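Local coordinates for protein beta-hydroxyacid dehydrogenase, 3-hydroxyisobutyrate dehydrogenase (Saccharomonospora xinjiangensis XJ-54, PDB 6GRL) that is an S-selective imine reductase that probably binds NADP and is linked to reductive amination, at residues A76-V80 against H162-L166. Sequence-based numbering, arbitrary orientation.
Sequences ASRFV and HEPIL
Phe-79 and His-162 mark the nearest approach of the two backbones, with 9.2 Å between the CA of Phe-79 and the CA of His-162. Ser-77 and Arg-78 lead as a loop into strand 79-82, while 162-166 is the last part of helix 156-166. The helix is kinked around Pro-164, which has no N-H to give. Beyond the kink Leu-166 N bonds to His-162 O. The backbones stay apart, and side chains fill the distance between them.

Phe-79 carries most of the contact. Its CG lies anti to the backbone N (chi1 -165°), and the ring reaches out to the helix. CE1 approaches His-162 CG at 3.9 Å. The CD1-CE1 side of the phenyl lies over one face of the imidazole, near its rim. The pair is oblique, with planes at 38° and centroids 5.2 Å apart. On the other side of the ring, Phe-79 CE2 meets Ile-165 CG2 at 3.8 Å. Leu-166 CD2 touches Phe-79 CZ at 4.0 Å, at the ring edge and in its plane.

The fold is the Rossmann-type NAD-binding domain of the 6-phosphogluconate dehydrogenase family. Strand 79-82 lies in the sheet between strands 23-26 and 105-108, and helix 156-166 packs on that sheet. Phe-79 also touches Val-23 and Val-107, and His-162 rests on Val-105, so the phenyl is buried between sheet and helix.

Arg-78 lies at the exposed margin. Its chain is extended from CG to NE, which carries the guanidinium to the imidazole edge. There NH1 is 3.3 Å from His-162 CE1, near the ring plane. The guanidinium plane is turned 36° from the imidazole. Arg-78 NE is hydrogen-bonded to Gly-103 O, which helps hold the group beside the histidine.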
loop_
_atom_site.group_PDB
_atom_site.type_symbol
_atom_site.label_atom_id
_atom_site.label_comp_id
_atom_site.label_asym_id
_atom_site.label_seq_id
_atom_site.Cartn_x
_atom_site.Cartn_y
_atom_site.Cartn_z
ATOM N N ALA A 76 -20.179 -21.814 0.341
ATOM C CA ALA A 76 -20.687 -21.641 1.694
ATOM C C ALA A 76 -21.162 -20.223 1.985
ATOM O O ALA A 76 -21.937 -20.034 2.928
ATOM C CB ALA A 76 -19.610 -22.029 2.709
ATOM N N SER A 77 -20.728 -19.226 1.214
ATOM C CA SER A 77 -21.029 -17.838 1.540
ATOM C C SER A 77 -21.137 -17.014 0.266
ATOM O O SER A 77 -20.607 -17.385 -0.785
ATOM C CB SER A 77 -19.958 -17.223 2.455
ATOM O OG SER A 77 -19.277 -18.212 3.209
ATOM N N ARG A 78 -21.820 -15.873 0.385
ATOM C CA ARG A 78 -21.857 -14.890 -0.690
ATOM C C ARG A 78 -20.619 -14.002 -0.677
ATOM O O ARG A 78 -20.195 -13.514 -1.728
ATOM C CB ARG A 78 -23.121 -14.031 -0.570
ATOM C CG ARG A 78 -23.167 -12.834 -1.511
ATOM C CD ARG A 78 -24.436 -12.022 -1.324
ATOM N NE ARG A 78 -24.566 -10.982 -2.340
ATOM C CZ ARG A 78 -24.333 -9.690 -2.128
ATOM N NH1 ARG A 78 -23.958 -9.268 -0.928
ATOM N NH2 ARG A 78 -24.479 -8.820 -3.118
ATOM N N PHE A 79 -20.024 -13.805 0.497
ATOM C CA PHE A 79 -18.883 -12.917 0.692
ATOM C C PHE A 79 -17.615 -13.764 0.739
ATOM O O PHE A 79 -17.433 -14.564 1.663
ATOM C CB PHE A 79 -19.072 -12.118 1.980
ATOM C CG PHE A 79 -18.167 -10.930 2.113
ATOM C CD1 PHE A 79 -18.410 -9.772 1.394
ATOM C CD2 PHE A 79 -17.090 -10.961 2.982
ATOM C CE1 PHE A 79 -17.583 -8.672 1.528
ATOM C CE2 PHE A 79 -16.260 -9.864 3.122
ATOM C CZ PHE A 79 -16.507 -8.718 2.392
ATOM N N VAL A 80 -16.740 -13.592 -0.249
ATOM C CA VAL A 80 -15.531 -14.403 -0.388
ATOM C C VAL A 80 -14.321 -13.484 -0.307
ATOM O O VAL A 80 -14.174 -12.570 -1.126
ATOM C CB VAL A 80 -15.519 -15.196 -1.705
ATOM C CG1 VAL A 80 -14.236 -16.009 -1.825
ATOM C CG2 VAL A 80 -16.738 -16.097 -1.799
ATOM N N HIS A 162 -20.687 -3.098 1.950
ATOM C CA HIS A 162 -19.921 -4.022 2.776
ATOM C C HIS A 162 -18.851 -3.330 3.611
ATOM O O HIS A 162 -18.023 -4.015 4.225
ATOM C CB HIS A 162 -19.281 -5.103 1.901
ATOM C CG HIS A 162 -20.270 -5.886 1.095
ATOM N ND1 HIS A 162 -21.073 -6.862 1.646
ATOM C CD2 HIS A 162 -20.592 -5.832 -0.218
ATOM C CE1 HIS A 162 -21.843 -7.378 0.706
ATOM N NE2 HIS A 162 -21.572 -6.770 -0.435
ATOM N N GLU A 163 -18.844 -1.997 3.655
ATOM C CA GLU A 163 -17.853 -1.290 4.461
ATOM C C GLU A 163 -17.864 -1.688 5.933
ATOM O O GLU A 163 -16.768 -1.822 6.509
ATOM C CB GLU A 163 -18.046 0.226 4.311
ATOM C CG GLU A 163 -16.971 1.051 5.003
ATOM C CD GLU A 163 -17.163 2.543 4.816
ATOM O OE1 GLU A 163 -18.169 2.943 4.192
ATOM O OE2 GLU A 163 -16.306 3.317 5.293
ATOM N N PRO A 164 -19.010 -1.882 6.601
ATOM C CA PRO A 164 -18.955 -2.328 8.004
ATOM C C PRO A 164 -18.263 -3.667 8.191
ATOM O O PRO A 164 -17.631 -3.884 9.233
ATOM C CB PRO A 164 -20.434 -2.393 8.409
ATOM C CG PRO A 164 -21.105 -1.427 7.513
ATOM C CD PRO A 164 -20.390 -1.543 6.203
ATOM N N ILE A 165 -18.364 -4.576 7.220
ATOM C CA ILE A 165 -17.650 -5.844 7.331
ATOM C C ILE A 165 -16.151 -5.624 7.166
ATOM O O ILE A 165 -15.339 -6.200 7.901
ATOM C CB ILE A 165 -18.191 -6.858 6.306
ATOM C CG1 ILE A 165 -19.665 -7.158 6.578
ATOM C CG2 ILE A 165 -17.372 -8.142 6.339
ATOM C CD1 ILE A 165 -20.303 -8.062 5.546
ATOM N N LEU A 166 -15.761 -4.776 6.211
ATOM C CA LEU A 166 -14.344 -4.526 5.969
ATOM C C LEU A 166 -13.684 -3.838 7.160
ATOM O O LEU A 166 -12.522 -4.117 7.475
ATOM C CB LEU A 166 -14.170 -3.687 4.705
ATOM C CG LEU A 166 -14.769 -4.268 3.424
ATOM C CD1 LEU A 166 -14.625 -3.282 2.274
ATOM C CD2 LEU A 166 -14.122 -5.602 3.080
#